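Local coordinates for protein type III Pentaketide Synthase (Neurospora crassa, PDB 3EUO) that probably acts as an acyltransferase of the chalcone synthase family, a type III polyketide synthase that builds pentaketides, at residues Pro282-His296 and Pro352-Phe365. Sequence-based numbering, arbitrary orientation.
Sequences PSSYQKPADFDWAMH and PGGKVKEYVVGCAF
Tyr-285 takes the edge of Tyr-359 on one ring face: CD2 of Tyr-359 stands 3.4 Å above the plane, over its centre, and the planes meet at 61°, a T-shaped pair. Lys-357 CB lies at the Tyr-285 edge, and Glu-358 N donates a nearly straight bond to Tyr-285 OH (2.9 Å), fixing the ring's outer end. Replacing Tyr-285 by alanine is likely to leave the Tyr-359 edge without its aromatic cover and Glu-358 N without this acceptor. Phe-291 turns its edge to Tyr-359 CB (CD1 to CB 3.6 Å). Over one face of the Trp-293 ring, Val-361 CG1 makes a CH-pi contact, 3.9 Å from the six-membered ring centroid; with CG1 anti to the backbone N (chi1 177°), CG2 is left to meet Phe-291. The indole NE1 donates to Pro-288 O, which lies at the ring edge, close to its plane. Asp-292 OD2 accepts Lys-357 N from above the carboxylate plane, while OD1 forms a salt bridge with Arg-318. Backbone bonds alternate from Asp-292 to His-296. This ladder, axes 22° apart, marks parallel pairing of strand 292-295, an edge strand of the mixed sheet within this chain, with strand 359-365 across a largely helical connection, as in the C-terminal half of the thiolase fold.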
loop_
_atom_site.group_PDB
_atom_site.type_symbol
_atom_site.label_atom_id
_atom_site.label_comp_id
_atom_site.label_asym_id
_atom_site.label_seq_id
_atom_site.Cartn_x
_atom_site.Cartn_y
_atom_site.Cartn_z
ATOM N N PRO A 282 10.709 -34.121 5.079
ATOM C CA PRO A 282 10.776 -35.563 5.351
ATOM C C PRO A 282 9.764 -36.359 4.526
ATOM O O PRO A 282 8.855 -35.774 3.930
ATOM C CB PRO A 282 10.406 -35.659 6.837
ATOM C CG PRO A 282 10.649 -34.322 7.388
ATOM C CD PRO A 282 10.321 -33.369 6.285
ATOM N N SER A 283 9.918 -37.686 4.513
ATOM C CA SER A 283 9.029 -38.571 3.759
ATOM C C SER A 283 7.581 -38.523 4.231
ATOM O O SER A 283 6.661 -38.757 3.449
ATOM C CB SER A 283 9.540 -40.019 3.781
ATOM O OG SER A 283 9.766 -40.478 5.099
ATOM N N SER A 284 7.386 -38.220 5.511
ATOM C CA SER A 284 6.045 -38.164 6.098
ATOM C C SER A 284 5.267 -36.890 5.740
ATOM O O SER A 284 4.110 -36.726 6.141
ATOM C CB SER A 284 6.120 -38.361 7.615
ATOM O OG SER A 284 7.102 -37.519 8.191
ATOM N N TYR A 285 5.902 -35.995 4.986
ATOM C CA TYR A 285 5.249 -34.777 4.504
ATOM C C TYR A 285 5.386 -34.676 2.988
ATOM O O TYR A 285 6.229 -33.945 2.468
ATOM C CB TYR A 285 5.796 -33.539 5.234
ATOM C CG TYR A 285 5.468 -33.571 6.707
ATOM C CD1 TYR A 285 4.262 -33.045 7.185
ATOM C CD2 TYR A 285 6.338 -34.167 7.624
ATOM C CE1 TYR A 285 3.948 -33.094 8.532
ATOM C CE2 TYR A 285 6.028 -34.221 8.975
ATOM C CZ TYR A 285 4.836 -33.689 9.421
ATOM O OH TYR A 285 4.531 -33.742 10.756
ATOM N N GLN A 286 4.539 -35.436 2.299
ATOM C CA GLN A 286 4.611 -35.610 0.850
ATOM C C GLN A 286 3.297 -35.318 0.148
ATOM O O GLN A 286 3.287 -34.933 -1.024
ATOM C CB GLN A 286 5.011 -37.046 0.515
ATOM C CG GLN A 286 6.481 -37.242 0.220
ATOM C CD GLN A 286 6.708 -38.254 -0.900
ATOM O OE1 GLN A 286 7.683 -38.163 -1.646
ATOM N NE2 GLN A 286 5.804 -39.221 -1.021
ATOM N N LYS A 287 2.191 -35.529 0.856
ATOM C CA LYS A 287 0.856 -35.392 0.271
ATOM C C LYS A 287 0.015 -34.390 1.077
ATOM O O LYS A 287 0.301 -34.162 2.250
ATOM C CB LYS A 287 0.164 -36.764 0.164
ATOM C CG LYS A 287 -0.226 -37.404 1.493
ATOM C CD LYS A 287 -0.997 -38.715 1.298
ATOM C CE LYS A 287 -1.258 -39.412 2.624
ATOM N NZ LYS A 287 0.010 -39.839 3.290
ATOM N N PRO A 288 -1.005 -33.776 0.441
ATOM C CA PRO A 288 -1.821 -32.739 1.096
ATOM C C PRO A 288 -2.296 -33.107 2.507
ATOM O O PRO A 288 -2.176 -32.296 3.427
ATOM C CB PRO A 288 -3.010 -32.586 0.145
ATOM C CG PRO A 288 -2.453 -32.920 -1.184
ATOM C CD PRO A 288 -1.439 -34.006 -0.952
ATOM N N ALA A 289 -2.807 -34.327 2.672
ATOM C CA ALA A 289 -3.311 -34.799 3.962
ATOM C C ALA A 289 -2.223 -34.938 5.034
ATOM O O ALA A 289 -2.536 -35.064 6.217
ATOM C CB ALA A 289 -4.076 -36.118 3.789
ATOM N N ASP A 290 -0.953 -34.912 4.621
ATOM C CA ASP A 290 0.175 -34.965 5.562
ATOM C C ASP A 290 0.330 -33.678 6.371
ATOM O O ASP A 290 0.948 -33.689 7.430
ATOM C CB ASP A 290 1.501 -35.238 4.830
ATOM C CG ASP A 290 1.586 -36.643 4.241
ATOM O OD1 ASP A 290 0.843 -37.548 4.680
ATOM O OD2 ASP A 290 2.422 -36.847 3.332
ATOM N N PHE A 291 -0.208 -32.571 5.861
ATOM C CA PHE A 291 0.010 -31.256 6.471
ATOM C C PHE A 291 -1.191 -30.789 7.272
ATOM O O PHE A 291 -2.315 -31.264 7.065
ATOM C CB PHE A 291 0.297 -30.204 5.388
ATOM C CG PHE A 291 1.486 -30.522 4.533
ATOM C CD1 PHE A 291 2.752 -30.053 4.880
ATOM C CD2 PHE A 291 1.345 -31.293 3.383
ATOM C CE1 PHE A 291 3.862 -30.350 4.090
ATOM C CE2 PHE A 291 2.452 -31.588 2.581
ATOM C CZ PHE A 291 3.713 -31.116 2.943
ATOM N N ASP A 292 -0.940 -29.855 8.186
ATOM C CA ASP A 292 -2.001 -29.023 8.737
ATOM C C ASP A 292 -2.206 -27.869 7.773
ATOM O O ASP A 292 -1.261 -27.414 7.144
ATOM C CB ASP A 292 -1.631 -28.514 10.124
ATOM C CG ASP A 292 -2.019 -29.494 11.225
ATOM O OD1 ASP A 292 -2.978 -30.279 11.023
ATOM O OD2 ASP A 292 -1.363 -29.476 12.290
ATOM N N TRP A 293 -3.445 -27.410 7.661
ATOM C CA TRP A 293 -3.810 -26.414 6.672
ATOM C C TRP A 293 -4.420 -25.181 7.334
ATOM O O TRP A 293 -5.518 -25.236 7.904
ATOM C CB TRP A 293 -4.776 -27.020 5.657
ATOM C CG TRP A 293 -4.114 -27.843 4.593
ATOM C CD1 TRP A 293 -3.610 -29.106 4.721
ATOM C CD2 TRP A 293 -3.914 -27.466 3.230
ATOM N NE1 TRP A 293 -3.094 -29.534 3.519
ATOM C CE2 TRP A 293 -3.261 -28.542 2.588
ATOM C CE3 TRP A 293 -4.211 -26.314 2.490
ATOM C CZ2 TRP A 293 -2.909 -28.506 1.235
ATOM C CZ3 TRP A 293 -3.858 -26.274 1.148
ATOM C CH2 TRP A 293 -3.218 -27.367 0.534
ATOM N N ALA A 294 -3.681 -24.078 7.284
ATOM C CA ALA A 294 -4.170 -22.806 7.784
ATOM C C ALA A 294 -4.798 -22.075 6.595
ATOM O O ALA A 294 -4.128 -21.305 5.901
ATOM C CB ALA A 294 -3.016 -21.993 8.375
ATOM N N MET A 295 -6.078 -22.347 6.346
ATOM C CA MET A 295 -6.795 -21.714 5.240
ATOM C C MET A 295 -7.491 -20.445 5.703
ATOM O O MET A 295 -8.063 -20.418 6.793
ATOM C CB MET A 295 -7.848 -22.674 4.676
ATOM C CG MET A 295 -8.637 -22.128 3.484
ATOM S SD MET A 295 -7.699 -22.137 1.938
ATOM C CE MET A 295 -6.995 -23.787 2.054
ATOM N N HIS A 296 -7.455 -19.399 4.880
ATOM C CA HIS A 296 -8.299 -18.242 5.136
ATOM C C HIS A 296 -9.734 -18.637 4.795
ATOM O O HIS A 296 -10.018 -19.015 3.652
ATOM C CB HIS A 296 -7.893 -17.023 4.306
ATOM C CG HIS A 296 -8.830 -15.867 4.473
ATOM N ND1 HIS A 296 -9.641 -15.405 3.458
ATOM C CD2 HIS A 296 -9.122 -15.116 5.559
ATOM C CE1 HIS A 296 -10.376 -14.403 3.907
ATOM N NE2 HIS A 296 -10.075 -14.204 5.178
ATOM N N PRO A 352 -5.948 -34.211 13.104
ATOM C CA PRO A 352 -6.347 -35.434 12.406
ATOM C C PRO A 352 -5.513 -36.627 12.855
ATOM O O PRO A 352 -4.281 -36.555 12.868
ATOM C CB PRO A 352 -6.064 -35.111 10.937
ATOM C CG PRO A 352 -6.203 -33.653 10.846
ATOM C CD PRO A 352 -5.694 -33.109 12.158
ATOM N N GLY A 353 -6.196 -37.700 13.252
ATOM C CA GLY A 353 -5.540 -38.910 13.737
ATOM C C GLY A 353 -4.610 -38.687 14.915
ATOM O O GLY A 353 -3.679 -39.469 15.125
ATOM N N GLY A 354 -4.851 -37.618 15.676
ATOM C CA GLY A 354 -4.041 -37.284 16.852
ATOM C C GLY A 354 -2.645 -36.781 16.536
ATOM O O GLY A 354 -1.821 -36.596 17.437
ATOM N N LYS A 355 -2.376 -36.552 15.253
ATOM C CA LYS A 355 -1.057 -36.106 14.830
ATOM C C LYS A 355 -1.020 -34.617 14.510
ATOM O O LYS A 355 -1.499 -34.176 13.457
ATOM C CB LYS A 355 -0.521 -36.957 13.670
ATOM C CG LYS A 355 0.199 -38.231 14.141
ATOM C CD LYS A 355 1.268 -37.892 15.193
ATOM C CE LYS A 355 1.706 -39.104 16.002
ATOM N NZ LYS A 355 2.414 -38.681 17.246
ATOM N N VAL A 356 -0.477 -33.852 15.455
ATOM C CA VAL A 356 -0.201 -32.435 15.246
ATOM C C VAL A 356 0.973 -32.351 14.283
ATOM O O VAL A 356 2.058 -32.874 14.566
ATOM C CB VAL A 356 0.152 -31.715 16.563
ATOM C CG1 VAL A 356 0.494 -30.250 16.307
ATOM C CG2 VAL A 356 -0.993 -31.826 17.555
ATOM N N LYS A 357 0.751 -31.695 13.149
ATOM C CA LYS A 357 1.727 -31.695 12.064
ATOM C C LYS A 357 2.850 -30.685 12.268
ATOM O O LYS A 357 2.642 -29.597 12.810
ATOM C CB LYS A 357 1.035 -31.477 10.716
ATOM C CG LYS A 357 -0.082 -32.481 10.414
ATOM C CD LYS A 357 0.358 -33.939 10.629
ATOM C CE LYS A 357 -0.681 -34.924 10.097
ATOM N NZ LYS A 357 -2.001 -34.791 10.761
ATOM N N GLU A 358 4.039 -31.069 11.816
ATOM C CA GLU A 358 5.240 -30.250 11.915
ATOM C C GLU A 358 5.289 -29.207 10.801
ATOM O O GLU A 358 6.058 -28.244 10.874
ATOM C CB GLU A 358 6.466 -31.156 11.831
ATOM C CG GLU A 358 7.713 -30.595 12.464
ATOM C CD GLU A 358 8.626 -31.677 13.027
ATOM O OE1 GLU A 358 8.206 -32.856 13.116
ATOM O OE2 GLU A 358 9.767 -31.335 13.392
ATOM N N TYR A 359 4.479 -29.416 9.767
ATOM C CA TYR A 359 4.477 -28.539 8.601
ATOM C C TYR A 359 3.068 -28.079 8.286
ATOM O O TYR A 359 2.122 -28.872 8.288
ATOM C CB TYR A 359 5.122 -29.224 7.393
ATOM C CG TYR A 359 6.588 -29.529 7.597
ATOM C CD1 TYR A 359 7.575 -28.617 7.210
ATOM C CD2 TYR A 359 6.992 -30.728 8.190
ATOM C CE1 TYR A 359 8.924 -28.889 7.416
ATOM C CE2 TYR A 359 8.336 -31.003 8.402
ATOM C CZ TYR A 359 9.292 -30.089 8.001
ATOM O OH TYR A 359 10.620 -30.366 8.208
ATOM N N VAL A 360 2.945 -26.784 8.006
ATOM C CA VAL A 360 1.653 -26.127 7.876
ATOM C C VAL A 360 1.608 -25.374 6.556
ATOM O O VAL A 360 2.515 -24.602 6.234
ATOM C CB VAL A 360 1.405 -25.136 9.054
ATOM C CG1 VAL A 360 0.006 -24.546 8.998
ATOM C CG2 VAL A 360 1.636 -25.825 10.396
ATOM N N VAL A 361 0.558 -25.618 5.782
ATOM C CA VAL A 361 0.357 -24.885 4.547
ATOM C C VAL A 361 -0.593 -23.729 4.839
ATOM O O VAL A 361 -1.692 -23.952 5.353
ATOM C CB VAL A 361 -0.209 -25.798 3.434
ATOM C CG1 VAL A 361 -0.475 -25.005 2.172
ATOM C CG2 VAL A 361 0.759 -26.944 3.142
ATOM N N GLY A 362 -0.164 -22.505 4.525
ATOM C CA GLY A 362 -1.021 -21.332 4.659
ATOM C C GLY A 362 -1.585 -20.997 3.292
ATOM O O GLY A 362 -0.880 -21.108 2.296
ATOM N N CYS A 363 -2.858 -20.614 3.241
ATOM C CA CYS A 363 -3.499 -20.289 1.968
ATOM C C CYS A 363 -4.569 -19.210 2.142
ATOM O O CYS A 363 -5.328 -19.226 3.115
ATOM C CB CYS A 363 -4.096 -21.550 1.341
ATOM S SG CYS A 363 -4.773 -21.314 -0.317
ATOM N N ALA A 364 -4.610 -18.274 1.193
ATOM C CA ALA A 364 -5.580 -17.183 1.195
ATOM C C ALA A 364 -5.820 -16.710 -0.238
ATOM O O ALA A 364 -4.913 -16.759 -1.069
ATOM C CB ALA A 364 -5.085 -16.018 2.056
ATOM N N PHE A 365 -7.046 -16.274 -0.521
ATOM C CA PHE A 365 -7.383 -15.665 -1.811
ATOM C C PHE A 365 -7.989 -14.302 -1.554
ATOM O O PHE A 365 -8.627 -14.088 -0.510
ATOM C CB PHE A 365 -8.417 -16.498 -2.588
ATOM C CG PHE A 365 -8.112 -17.967 -2.647
ATOM C CD1 PHE A 365 -7.334 -18.489 -3.677
ATOM C CD2 PHE A 365 -8.620 -18.835 -1.689
ATOM C CE1 PHE A 365 -7.052 -19.854 -3.737
ATOM C CE2 PHE A 365 -8.341 -20.203 -1.732
ATOM C CZ PHE A 365 -7.554 -20.710 -2.763
HETATM O O HOH W 1 6.025 -34.959 12.368
HETATM O O HOH W 2 -3.149 -32.698 9.517
HETATM O O HOH W 3 0.473 -27.918 13.263
HETATM O O HOH W 4 -8.946 -18.320 1.276
#